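Local coordinates for M32 carboxypeptidase (Chitinophagaceae bacterium, PDB 7A03), which probably removes amino acids one at a time from the C-terminal end of peptides, as a metallocarboxypeptidase of the M32 family, at residues Ala22-Asn26 with Gln282-Pro286; Gly308-Trp314 with Tyr338-Asn342; Ser347-Thr351 with Thr402-Asp408; Thr435-Val440 with Pro454-Trp458. One frame throughout, in Å; residues are numbered along the deposited sequence.

Contact 1: residues Ala22-Asn26 with Gln282-Pro286; sequences ADVRN and QYGLP
Tyr283 and Gly284 are the central residues of a type II beta turn, Gln282 to Leu285, that rests on helix 9-37 at Ala22, Asp23 and Asn26. The Tyr283 hydroxyl is the polar centre of the contact. It donates to Asp23, with 2.6 Å between Tyr283 OH and Asp23 OD1. The carboxylate oxygen lies at the ring edge and offers its anti lone pair, the one turned away from OD2. The same hydroxyl accepts from the Asn26 amide, Asn26 ND2 to Tyr283 OH being 3.1 Å, with the oxygen close to the amide plane. One donated and one accepted bond thus fix the phenol end. The Tyr283 ring leaves the turn with CG anti to the backbone N (chi1 173°), and this carries the hydroxyl across to the helix. The rest of the contact is apolar. Ala22 CB meets the ring at Tyr283 CE2 at 3.8 Å. It also packs on the turn backbone, 3.6 Å from Gly284 CA. Gly284 has a positive phi of 84°, and a side chain there would press on both Ala22 CB and the preceding carbonyl oxygen. The turn joins the chain after helix 258-277 to the N-terminal helix. Gln19 of helix 9-37 also bonds the Tyr283 carbonyl. Leu285 and Pro286 pack between helix 9-37 and helix 82-100, and Gln282 bonds Asn87 of the latter.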
loop_
_atom_site.group_PDB
_atom_site.type_symbol
_atom_site.label_atom_id
_atom_site.label_comp_id
_atom_site.label_asym_id
_atom_site.label_seq_id
_atom_site.Cartn_x
_atom_site.Cartn_y
_atom_site.Cartn_z
ATOM N N ALA A 22 1.204 22.349 0.790
ATOM C CA ALA A 22 0.865 21.254 1.690
ATOM C C ALA A 22 -0.386 21.568 2.501
ATOM O O ALA A 22 -1.188 20.673 2.781
ATOM C CB ALA A 22 2.045 20.943 2.615
ATOM N N ASP A 23 -0.562 22.830 2.907
ATOM C CA ASP A 23 -1.783 23.210 3.614
ATOM C C ASP A 23 -3.011 22.933 2.764
ATOM O O ASP A 23 -4.013 22.394 3.259
ATOM C CB ASP A 23 -1.749 24.696 3.981
ATOM C CG ASP A 23 -0.798 25.005 5.101
ATOM O OD1 ASP A 23 -0.371 24.060 5.809
ATOM O OD2 ASP A 23 -0.470 26.190 5.293
ATOM N N VAL A 24 -2.958 23.311 1.482
ATOM C CA VAL A 24 -4.087 23.014 0.598
ATOM C C VAL A 24 -4.295 21.509 0.457
ATOM O O VAL A 24 -5.432 21.015 0.493
ATOM C CB VAL A 24 -3.918 23.692 -0.773
ATOM C CG1 VAL A 24 -5.140 23.413 -1.631
ATOM C CG2 VAL A 24 -3.720 25.201 -0.606
ATOM N N ARG A 25 -3.210 20.755 0.265
ATOM C CA ARG A 25 -3.362 19.317 0.045
ATOM C C ARG A 25 -3.899 18.619 1.289
ATOM O O ARG A 25 -4.722 17.704 1.200
ATOM C CB ARG A 25 -2.036 18.709 -0.424
ATOM C CG ARG A 25 -1.596 19.225 -1.787
ATOM C CD ARG A 25 -0.797 18.211 -2.594
ATOM N NE ARG A 25 -0.379 18.787 -3.875
ATOM C CZ ARG A 25 -1.111 18.759 -4.988
ATOM N NH1 ARG A 25 -2.305 18.178 -4.991
ATOM N NH2 ARG A 25 -0.650 19.317 -6.106
ATOM N N ASN A 26 -3.494 19.085 2.466
ATOM C CA ASN A 26 -4.023 18.495 3.685
ATOM C C ASN A 26 -5.471 18.907 3.927
ATOM O O ASN A 26 -6.246 18.117 4.475
ATOM C CB ASN A 26 -3.118 18.841 4.862
ATOM C CG ASN A 26 -1.839 18.034 4.832
ATOM O OD1 ASN A 26 -1.881 16.799 4.705
ATOM N ND2 ASN A 26 -0.704 18.709 4.929
ATOM N N GLN A 282 9.795 19.210 8.682
ATOM C CA GLN A 282 9.874 18.931 7.258
ATOM C C GLN A 282 8.512 18.889 6.595
ATOM O O GLN A 282 8.402 18.418 5.458
ATOM C CB GLN A 282 10.609 17.610 7.030
ATOM C CG GLN A 282 12.052 17.686 7.390
ATOM C CD GLN A 282 12.833 18.561 6.443
ATOM O OE1 GLN A 282 12.743 18.402 5.219
ATOM N NE2 GLN A 282 13.635 19.472 6.995
ATOM N N TYR A 283 7.480 19.375 7.280
ATOM C CA TYR A 283 6.131 19.425 6.734
ATOM C C TYR A 283 6.136 20.056 5.345
ATOM O O TYR A 283 6.697 21.135 5.145
ATOM C CB TYR A 283 5.306 20.289 7.679
ATOM C CG TYR A 283 3.904 20.622 7.211
ATOM C CD1 TYR A 283 2.867 19.728 7.407
ATOM C CD2 TYR A 283 3.618 21.839 6.584
ATOM C CE1 TYR A 283 1.578 20.026 7.006
ATOM C CE2 TYR A 283 2.329 22.138 6.184
ATOM C CZ TYR A 283 1.321 21.231 6.392
ATOM O OH TYR A 283 0.044 21.534 5.996
ATOM N N GLY A 284 5.528 19.367 4.382
ATOM C CA GLY A 284 5.442 19.884 3.030
ATOM C C GLY A 284 6.644 19.631 2.148
ATOM O O GLY A 284 6.585 19.933 0.951
ATOM N N LEU A 285 7.726 19.068 2.681
ATOM C CA LEU A 285 8.979 18.905 1.956
ATOM C C LEU A 285 9.267 17.428 1.742
ATOM O O LEU A 285 8.782 16.574 2.494
ATOM C CB LEU A 285 10.134 19.529 2.752
ATOM C CG LEU A 285 9.857 20.915 3.341
ATOM C CD1 LEU A 285 11.080 21.451 4.079
ATOM C CD2 LEU A 285 9.486 21.889 2.236
ATOM N N PRO A 286 10.070 17.087 0.727
ATOM C CA PRO A 286 10.303 15.661 0.448
ATOM C C PRO A 286 10.835 14.884 1.639
ATOM O O PRO A 286 10.423 13.739 1.857
ATOM C CB PRO A 286 11.275 15.683 -0.744
ATOM C CG PRO A 286 10.966 17.002 -1.435
ATOM C CD PRO A 286 10.678 17.956 -0.296
#

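Contact 2: residues Gly308-Trp314 with Tyr338-Asn342; sequences GRSLNFW and YKAIN
The CA atoms of Arg309 and Ile341 lie 6.8 Å apart, those of Leu311 and Tyr338 6.5 Å. The loop 308-310 leads into helix 311-324, while 338-341 belongs to helix 334-341. Ser310 is the N-cap residue: its OG accepts from Phe313 N and is also bonded to Val307 O. Two bonds join the segments in opposite senses. Asn342 ND2 reaches Arg309 O at 3.1 Å, nearly straight at 173° and in the carbonyl plane. Arg309 NH1 reaches Ile341 O at 3.0 Å. Asn342 ND2 also donates to Tyr338 O, so the amide nitrogen ties its own helix to the loop. CG of Tyr338 is anti to the backbone N (chi1 170°), which swings the ring across to Leu311. Leu311 CB lies over one face of the Tyr338 ring, 4.1 Å from the ring centroid, a CH-pi contact. A water links Leu311 N with Tyr338 OH. Deeper in, Ile341 CD1 touches Trp314 NE1 at 3.5 Å, and that indole nitrogen donates to Gly308 O. The guanidinium has further partners in Glu304 (a salt bridge), Asn305 and Trp263 (cation-pi), and Asn342 OD1 accepts from Lys496. This is a capped helix start packed against 338-342, at the C-terminal part of a neighbouring helix. Arg309 also comes near, without touching, the HExxH pattern, probably a zinc-site signature in such peptidases, though no metal is bound to its histidines here.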
loop_
_atom_site.group_PDB
_atom_site.type_symbol
_atom_site.label_atom_id
_atom_site.label_comp_id
_atom_site.label_asym_id
_atom_site.label_seq_id
_atom_site.Cartn_x
_atom_site.Cartn_y
_atom_site.Cartn_z
ATOM N N GLY A 308 1.810 -9.441 13.503
ATOM C CA GLY A 308 0.425 -9.669 13.894
ATOM C C GLY A 308 -0.120 -11.049 13.605
ATOM O O GLY A 308 -1.198 -11.381 14.105
ATOM N N ARG A 309 0.565 -11.858 12.803
ATOM C CA ARG A 309 0.136 -13.232 12.571
ATOM C C ARG A 309 1.116 -14.245 13.150
ATOM O O ARG A 309 0.988 -15.451 12.895
ATOM C CB ARG A 309 -0.107 -13.471 11.075
ATOM C CG ARG A 309 -1.254 -12.623 10.506
ATOM C CD ARG A 309 -1.630 -13.017 9.059
ATOM N NE ARG A 309 -2.496 -11.979 8.501
ATOM C CZ ARG A 309 -3.830 -11.948 8.606
ATOM N NH1 ARG A 309 -4.494 -12.940 9.192
ATOM N NH2 ARG A 309 -4.500 -10.925 8.097
ATOM N N SER A 310 2.086 -13.778 13.927
ATOM C CA SER A 310 3.155 -14.626 14.431
ATOM C C SER A 310 2.759 -15.287 15.745
ATOM O O SER A 310 1.925 -14.775 16.502
ATOM C CB SER A 310 4.427 -13.809 14.633
ATOM O OG SER A 310 4.345 -13.023 15.809
ATOM N N LEU A 311 3.356 -16.454 15.992
ATOM C CA LEU A 311 3.077 -17.173 17.227
ATOM C C LEU A 311 3.509 -16.359 18.441
ATOM O O LEU A 311 2.787 -16.306 19.446
ATOM C CB LEU A 311 3.770 -18.538 17.208
ATOM C CG LEU A 311 3.504 -19.404 18.437
ATOM C CD1 LEU A 311 2.034 -19.728 18.556
ATOM C CD2 LEU A 311 4.319 -20.680 18.345
ATOM N N ASN A 312 4.666 -15.692 18.356
ATOM C CA ASN A 312 5.160 -14.898 19.481
ATOM C C ASN A 312 4.180 -13.805 19.877
ATOM O O ASN A 312 3.939 -13.583 21.065
ATOM C CB ASN A 312 6.516 -14.283 19.149
ATOM C CG ASN A 312 7.651 -15.244 19.352
ATOM O OD1 ASN A 312 7.525 -16.238 20.068
ATOM N ND2 ASN A 312 8.776 -14.965 18.708
ATOM N N PHE A 313 3.608 -13.098 18.898
ATOM C CA PHE A 313 2.599 -12.080 19.203
ATOM C C PHE A 313 1.422 -12.696 19.961
ATOM O O PHE A 313 0.939 -12.151 20.970
ATOM C CB PHE A 313 2.120 -11.469 17.880
ATOM C CG PHE A 313 1.156 -10.313 18.017
ATOM C CD1 PHE A 313 1.605 -9.056 18.375
ATOM C CD2 PHE A 313 -0.189 -10.491 17.736
ATOM C CE1 PHE A 313 0.711 -7.968 18.464
ATOM C CE2 PHE A 313 -1.091 -9.434 17.838
ATOM C CZ PHE A 313 -0.637 -8.166 18.206
ATOM N N TRP A 314 0.954 -13.848 19.485
ATOM C CA TRP A 314 -0.219 -14.477 20.063
ATOM C C TRP A 314 0.048 -15.181 21.394
ATOM O O TRP A 314 -0.902 -15.384 22.144
ATOM C CB TRP A 314 -0.978 -15.309 19.012
ATOM C CG TRP A 314 -1.618 -14.374 18.047
ATOM C CD1 TRP A 314 -1.182 -14.032 16.788
ATOM C CD2 TRP A 314 -2.752 -13.552 18.313
ATOM N NE1 TRP A 314 -2.007 -13.074 16.244
ATOM C CE2 TRP A 314 -2.985 -12.768 17.154
ATOM C CE3 TRP A 314 -3.615 -13.417 19.404
ATOM C CZ2 TRP A 314 -4.031 -11.850 17.072
ATOM C CZ3 TRP A 314 -4.661 -12.517 19.317
ATOM C CH2 TRP A 314 -4.867 -11.744 18.162
ATOM N N TYR A 338 -3.752 -19.877 15.946
ATOM C CA TYR A 338 -2.612 -19.474 15.117
ATOM C C TYR A 338 -2.722 -20.058 13.711
ATOM O O TYR A 338 -2.542 -19.351 12.699
ATOM C CB TYR A 338 -1.337 -19.939 15.822
ATOM C CG TYR A 338 -0.058 -19.841 15.031
ATOM C CD1 TYR A 338 0.430 -18.612 14.592
ATOM C CD2 TYR A 338 0.671 -20.977 14.738
ATOM C CE1 TYR A 338 1.606 -18.532 13.875
ATOM C CE2 TYR A 338 1.848 -20.902 14.024
ATOM C CZ TYR A 338 2.307 -19.681 13.593
ATOM O OH TYR A 338 3.488 -19.613 12.881
ATOM N N LYS A 339 -3.072 -21.338 13.630
ATOM C CA LYS A 339 -3.236 -21.959 12.322
ATOM C C LYS A 339 -4.412 -21.343 11.573
ATOM O O LYS A 339 -4.332 -21.116 10.358
ATOM C CB LYS A 339 -3.411 -23.466 12.486
ATOM C CG LYS A 339 -2.147 -24.178 12.974
ATOM C CD LYS A 339 -0.958 -23.838 12.077
ATOM C CE LYS A 339 0.360 -24.353 12.641
ATOM N NZ LYS A 339 1.477 -24.122 11.679
ATOM N N ALA A 340 -5.493 -21.017 12.285
ATOM C CA ALA A 340 -6.693 -20.511 11.627
ATOM C C ALA A 340 -6.482 -19.113 11.059
ATOM O O ALA A 340 -7.021 -18.777 9.995
ATOM C CB ALA A 340 -7.836 -20.495 12.635
ATOM N N ILE A 341 -5.724 -18.272 11.770
ATOM C CA ILE A 341 -5.441 -16.932 11.266
ATOM C C ILE A 341 -4.345 -16.935 10.214
ATOM O O ILE A 341 -4.080 -15.889 9.604
ATOM C CB ILE A 341 -5.179 -15.919 12.395
ATOM C CG1 ILE A 341 -3.894 -16.297 13.136
ATOM C CG2 ILE A 341 -6.382 -15.870 13.334
ATOM C CD1 ILE A 341 -3.148 -15.135 13.715
ATOM N N ASN A 342 -3.696 -18.080 9.996
ATOM C CA ASN A 342 -2.763 -18.232 8.884
ATOM C C ASN A 342 -3.239 -19.250 7.845
ATOM O O ASN A 342 -2.478 -20.136 7.443
ATOM C CB ASN A 342 -1.398 -18.638 9.423
ATOM C CG ASN A 342 -0.702 -17.512 10.126
ATOM O OD1 ASN A 342 -0.214 -16.578 9.489
ATOM N ND2 ASN A 342 -0.626 -17.600 11.444
HETATM O O HOH W 1 5.061 -17.410 13.708
#

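Contact 3: residues Ser347-Thr351 with Thr402-Asp408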
loop_
_atom_site.group_PDB
_atom_site.type_symbol
_atom_site.label_atom_id
_atom_site.label_comp_id
_atom_site.label_asym_id
_atom_site.label_seq_id
_atom_site.Cartn_x
_atom_site.Cartn_y
_atom_site.Cartn_z
ATOM N N SER A 347 -7.535 -18.383 -4.300
ATOM C CA SER A 347 -8.859 -17.784 -4.379
ATOM C C SER A 347 -8.885 -16.753 -5.506
ATOM O O SER A 347 -7.867 -16.456 -6.136
ATOM C CB SER A 347 -9.287 -17.239 -3.016
ATOM O OG SER A 347 -8.419 -16.205 -2.588
ATOM N N LEU A 348 -10.071 -16.199 -5.748
ATOM C CA LEU A 348 -10.323 -15.378 -6.927
ATOM C C LEU A 348 -10.064 -13.890 -6.711
ATOM O O LEU A 348 -9.680 -13.200 -7.663
ATOM C CB LEU A 348 -11.771 -15.573 -7.385
ATOM C CG LEU A 348 -12.064 -16.961 -7.966
ATOM C CD1 LEU A 348 -13.550 -17.265 -7.939
ATOM C CD2 LEU A 348 -11.540 -17.039 -9.385
ATOM N N ILE A 349 -10.256 -13.387 -5.492
ATOM C CA ILE A 349 -10.275 -11.954 -5.210
ATOM C C ILE A 349 -8.995 -11.570 -4.482
ATOM O O ILE A 349 -8.734 -12.054 -3.371
ATOM C CB ILE A 349 -11.508 -11.556 -4.387
ATOM C CG1 ILE A 349 -12.788 -12.008 -5.097
ATOM C CG2 ILE A 349 -11.499 -10.049 -4.114
ATOM C CD1 ILE A 349 -12.980 -11.389 -6.479
ATOM N N ARG A 350 -8.225 -10.661 -5.094
ATOM C CA ARG A 350 -6.952 -10.224 -4.525
ATOM C C ARG A 350 -7.115 -9.670 -3.116
ATOM O O ARG A 350 -6.320 -9.989 -2.222
ATOM C CB ARG A 350 -6.303 -9.189 -5.445
ATOM C CG ARG A 350 -5.041 -8.526 -4.887
ATOM C CD ARG A 350 -4.575 -7.346 -5.762
ATOM N NE ARG A 350 -5.592 -6.291 -5.847
ATOM C CZ ARG A 350 -5.772 -5.356 -4.913
ATOM N NH1 ARG A 350 -5.000 -5.330 -3.840
ATOM N NH2 ARG A 350 -6.727 -4.440 -5.033
ATOM N N THR A 351 -8.135 -8.833 -2.892
ATOM C CA THR A 351 -8.265 -8.184 -1.591
ATOM C C THR A 351 -8.620 -9.152 -0.470
ATOM O O THR A 351 -8.489 -8.782 0.701
ATOM C CB THR A 351 -9.277 -7.031 -1.643
ATOM O OG1 THR A 351 -10.545 -7.534 -2.093
ATOM C CG2 THR A 351 -8.778 -5.932 -2.589
ATOM N N THR A 402 -16.860 -10.065 -12.884
ATOM C CA THR A 402 -16.666 -9.344 -11.627
ATOM C C THR A 402 -15.785 -10.129 -10.659
ATOM O O THR A 402 -15.100 -9.529 -9.825
ATOM C CB THR A 402 -17.998 -8.943 -10.982
ATOM O OG1 THR A 402 -18.788 -10.107 -10.724
ATOM C CG2 THR A 402 -18.774 -7.999 -11.893
ATOM N N GLN A 403 -15.777 -11.460 -10.760
ATOM C CA GLN A 403 -14.824 -12.276 -10.016
ATOM C C GLN A 403 -13.476 -12.385 -10.716
ATOM O O GLN A 403 -12.570 -13.040 -10.185
ATOM C CB GLN A 403 -15.401 -13.673 -9.768
ATOM C CG GLN A 403 -16.611 -13.688 -8.850
ATOM C CD GLN A 403 -16.243 -13.403 -7.408
ATOM O OE1 GLN A 403 -15.467 -14.138 -6.795
ATOM N NE2 GLN A 403 -16.804 -12.340 -6.854
ATOM N N GLY A 404 -13.330 -11.770 -11.886
ATOM C CA GLY A 404 -12.111 -11.831 -12.660
ATOM C C GLY A 404 -11.544 -10.462 -12.968
ATOM O O GLY A 404 -11.199 -9.713 -12.053
ATOM N N VAL A 405 -11.499 -10.115 -14.259
ATOM C CA VAL A 405 -10.773 -8.941 -14.738
ATOM C C VAL A 405 -11.367 -7.621 -14.257
ATOM O O VAL A 405 -10.666 -6.604 -14.227
ATOM C CB VAL A 405 -10.638 -9.004 -16.274
ATOM C CG1 VAL A 405 -11.998 -8.825 -16.948
ATOM C CG2 VAL A 405 -9.650 -7.972 -16.768
ATOM N N LEU A 406 -12.635 -7.599 -13.865
ATOM C CA LEU A 406 -13.272 -6.359 -13.443
ATOM C C LEU A 406 -13.233 -6.136 -11.931
ATOM O O LEU A 406 -13.928 -5.245 -11.433
ATOM C CB LEU A 406 -14.720 -6.310 -13.943
ATOM C CG LEU A 406 -14.965 -6.263 -15.451
ATOM C CD1 LEU A 406 -16.456 -6.299 -15.727
ATOM C CD2 LEU A 406 -14.348 -5.006 -16.063
ATOM N N GLN A 407 -12.434 -6.909 -11.181
ATOM C CA GLN A 407 -12.509 -6.811 -9.725
ATOM C C GLN A 407 -11.845 -5.550 -9.180
ATOM O O GLN A 407 -12.307 -4.997 -8.178
ATOM C CB GLN A 407 -11.929 -8.063 -9.058
ATOM C CG GLN A 407 -10.457 -8.347 -9.365
ATOM C CD GLN A 407 -9.974 -9.627 -8.685
ATOM O OE1 GLN A 407 -9.408 -9.583 -7.597
ATOM N NE2 GLN A 407 -10.224 -10.773 -9.318
ATOM N N ASP A 408 -10.761 -5.095 -9.796
ATOM C CA ASP A 408 -9.934 -4.040 -9.227
ATOM C C ASP A 408 -10.117 -2.747 -10.010
ATOM O O ASP A 408 -10.184 -2.761 -11.244
ATOM C CB ASP A 408 -8.456 -4.447 -9.202
ATOM C CG ASP A 408 -8.132 -5.339 -8.027
ATOM O OD1 ASP A 408 -8.795 -5.190 -6.980
ATOM O OD2 ASP A 408 -7.213 -6.182 -8.139
HETATM O O HOH W 2 -9.999 -13.432 -10.766
HETATM O O HOH W 3 -9.485 -7.611 -5.655
#
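Gln407 and Asp408 clasp Leu348 and Arg350 in a loop-to-loop contact near the surface. One loop precedes helix 358-374 and the other precedes helix 420-439. The second holds a type I beta turn, Gly404 to Gln407. The Gln407 amide works as a two-way bridge to the opposite backbone. Its NE2 donates to Leu348 O at 3.0 Å, and its OE1 accepts from Arg350 N, also at 3.0 Å and at an angle of 171°. NE2 further donates to Gly404 O within the turn, 3.1 Å away, and so fixes the side chain to its own loop. CG sits between the backbone N and the carbonyl carbon (chi1 60°), and from there the chain extends straight across. A leucine in this place would probably leave Leu348 O and Arg350 N without these partners and lose the side-chain tie to Gly404 O. Ile349 CD1 packs beside the Gln403 amide, 3.7 Å from Gln403 OE1. One water donates to Leu348 O and to Gln403 O and so bridges the loops. Another donates to Gln407 OE1 and Asp408 OD1, with only a weak bond from Thr351 N across the gap. Asp408 also forms a salt bridge with Arg365 of helix 358-374. Arg350 makes a cation-pi contact with Tyr422 and bonds Tyr358. Its guanidinium grips the carboxylate side-on: Arg350 NE meets Asp408 OD2 at 2.8 Å and Arg350 NH2 meets Asp408 OD1 at 2.9 Å, both from above the carboxylate plane.

Contact 4: residues Thr435-Val440 with Pro454-Trp458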
loop_
_atom_site.group_PDB
_atom_site.type_symbol
_atom_site.label_atom_id
_atom_site.label_comp_id
_atom_site.label_asym_id
_atom_site.label_seq_id
_atom_site.Cartn_x
_atom_site.Cartn_y
_atom_site.Cartn_z
ATOM N N THR A 435 15.623 -8.439 9.811
ATOM C CA THR A 435 16.793 -7.665 10.201
ATOM C C THR A 435 16.618 -7.124 11.612
ATOM O O THR A 435 17.556 -7.176 12.423
ATOM C CB THR A 435 17.047 -6.549 9.190
ATOM O OG1 THR A 435 17.322 -7.137 7.908
ATOM C CG2 THR A 435 18.248 -5.705 9.611
ATOM N N ALA A 436 15.408 -6.649 11.938
ATOM C CA ALA A 436 15.177 -6.178 13.299
ATOM C C ALA A 436 15.414 -7.298 14.300
ATOM O O ALA A 436 16.012 -7.068 15.356
ATOM C CB ALA A 436 13.777 -5.579 13.445
ATOM N N GLN A 437 15.025 -8.532 13.947
ATOM C CA GLN A 437 15.218 -9.640 14.880
ATOM C C GLN A 437 16.695 -9.898 15.126
ATOM O O GLN A 437 17.065 -10.372 16.209
ATOM C CB GLN A 437 14.532 -10.901 14.360
ATOM C CG GLN A 437 13.020 -10.856 14.378
ATOM C CD GLN A 437 12.440 -12.096 13.721
ATOM O OE1 GLN A 437 12.585 -12.284 12.520
ATOM N NE2 GLN A 437 11.803 -12.956 14.509
ATOM N N LYS A 438 17.543 -9.576 14.142
ATOM C CA LYS A 438 18.991 -9.676 14.287
ATOM C C LYS A 438 19.545 -8.503 15.083
ATOM O O LYS A 438 20.454 -8.680 15.902
ATOM C CB LYS A 438 19.616 -9.694 12.888
ATOM C CG LYS A 438 21.082 -10.092 12.808
ATOM C CD LYS A 438 21.765 -9.362 11.654
ATOM C CE LYS A 438 23.134 -9.952 11.340
ATOM N NZ LYS A 438 23.959 -10.178 12.561
ATOM N N GLN A 439 19.003 -7.300 14.874
ATOM C CA GLN A 439 19.675 -6.109 15.378
ATOM C C GLN A 439 19.202 -5.683 16.760
ATOM O O GLN A 439 19.939 -4.977 17.464
ATOM C CB GLN A 439 19.516 -4.952 14.389
ATOM C CG GLN A 439 20.322 -5.111 13.108
ATOM C CD GLN A 439 20.105 -3.934 12.154
ATOM O OE1 GLN A 439 19.290 -3.049 12.422
ATOM N NE2 GLN A 439 20.821 -3.928 11.034
ATOM N N VAL A 440 18.005 -6.090 17.165
ATOM C CA VAL A 440 17.426 -5.713 18.446
ATOM C C VAL A 440 17.484 -6.944 19.352
ATOM O O VAL A 440 16.697 -7.884 19.164
ATOM C CB VAL A 440 15.990 -5.201 18.289
ATOM C CG1 VAL A 440 15.417 -4.842 19.653
ATOM C CG2 VAL A 440 15.956 -3.993 17.348
ATOM N N PRO A 454 10.359 -1.827 21.757
ATOM C CA PRO A 454 11.654 -1.993 21.073
ATOM C C PRO A 454 11.543 -2.043 19.560
ATOM O O PRO A 454 12.409 -1.497 18.861
ATOM C CB PRO A 454 12.217 -3.284 21.682
ATOM C CG PRO A 454 11.594 -3.326 23.043
ATOM C CD PRO A 454 10.187 -2.822 22.832
ATOM N N LEU A 455 10.471 -2.644 19.036
ATOM C CA LEU A 455 10.279 -2.665 17.589
ATOM C C LEU A 455 9.973 -1.268 17.055
ATOM O O LEU A 455 10.541 -0.848 16.032
ATOM C CB LEU A 455 9.171 -3.648 17.224
ATOM C CG LEU A 455 8.764 -3.593 15.751
ATOM C CD1 LEU A 455 9.903 -4.009 14.846
ATOM C CD2 LEU A 455 7.575 -4.472 15.542
ATOM N N LEU A 456 9.077 -0.531 17.737
ATOM C CA LEU A 456 8.749 0.820 17.284
ATOM C C LEU A 456 9.986 1.707 17.324
ATOM O O LEU A 456 10.228 2.482 16.399
ATOM C CB LEU A 456 7.614 1.425 18.116
ATOM C CG LEU A 456 7.253 2.849 17.672
ATOM C CD1 LEU A 456 6.841 2.872 16.217
ATOM C CD2 LEU A 456 6.148 3.390 18.563
ATOM N N GLU A 457 10.782 1.598 18.388
ATOM C CA GLU A 457 12.034 2.341 18.465
ATOM C C GLU A 457 12.950 2.020 17.287
ATOM O O GLU A 457 13.543 2.927 16.686
ATOM C CB GLU A 457 12.727 2.036 19.792
ATOM C CG GLU A 457 14.040 2.772 19.971
ATOM C CD GLU A 457 14.747 2.407 21.250
ATOM O OE1 GLU A 457 14.721 1.219 21.637
ATOM O OE2 GLU A 457 15.314 3.320 21.880
ATOM N N TRP A 458 13.101 0.733 16.948
ATOM C CA TRP A 458 13.940 0.391 15.799
ATOM C C TRP A 458 13.421 1.042 14.516
ATOM O O TRP A 458 14.196 1.607 13.726
ATOM C CB TRP A 458 14.036 -1.133 15.670
ATOM C CG TRP A 458 14.975 -1.585 14.608
ATOM C CD1 TRP A 458 16.322 -1.798 14.730
ATOM C CD2 TRP A 458 14.637 -1.906 13.254
ATOM N NE1 TRP A 458 16.839 -2.227 13.530
ATOM C CE2 TRP A 458 15.826 -2.295 12.607
ATOM C CE3 TRP A 458 13.442 -1.888 12.517
ATOM C CZ2 TRP A 458 15.857 -2.675 11.274
ATOM C CZ3 TRP A 458 13.474 -2.272 11.188
ATOM C CH2 TRP A 458 14.680 -2.653 10.578
#
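Trp458 packs against Ala436 where helix 420-439 passes helix 453-462. Their short axes come within 10.9 Å and make an angle of 106°, so the helices cross steeply and meet through side chains. The tight part is the indole. Ala436 CB sits over the centre of its six-membered ring, 3.7 Å from the centroid, in a CH-pi contact. Val440 CG2 comes close to the pyrrole part, 3.4 Å from Trp458 CD1. CG of Trp458 is anti to the backbone N (chi1 -174°), which sends the ring out to the other helix. The indole N-H has its partner at the ring edge: Trp458 NE1 donates to Gln439 OE1 at 2.8 Å, with the oxygen in the ring plane. The amide is turned about 61° against the ring. A leucine in place of Trp458 would probably lose the flat surface that meets Ala436 and leave the Gln439 oxygen without its indole donor. The contact is looser away from the ring. Val440 CG1 and Pro454 CB are 4.1 Å apart, both residues being partly exposed. Ala436 CB and Leu455 CD1 are 4.4 Å apart. Gln439 lies toward solvent, yet its NE2 is bonded to Ile479 O of helix 472-480, which also touches Thr435 and Trp458. Helix 443-448, between the two segments in the chain, packs on Ala436 and Leu455 through Leu443. Leu455 also touches Leu302, Trp303 and Val307 of helix 293-307.

In the fold
The four contacts follow one another in series along the chain, and none touches another. Contacts 2 and 4 are the nearest pair, with centres 19 Å apart and nearest atoms about 6 Å apart. Helix 293-307 ends just before contact 2 and also carries Leu302, Trp303 and Val307, which Leu455 of contact 4 touches. Contact 3 comes within about 9 Å of contact 2, nearest atoms. Contact 1 lies across the chain's centre from contacts 2 and 3, its centre 38 and 35 Å from theirs. The probable metal-binding HExxH pattern, His267, Glu268 and His271, has no metal bound in this structure. It lies on helix 258-277, whose following loop enters contact 1.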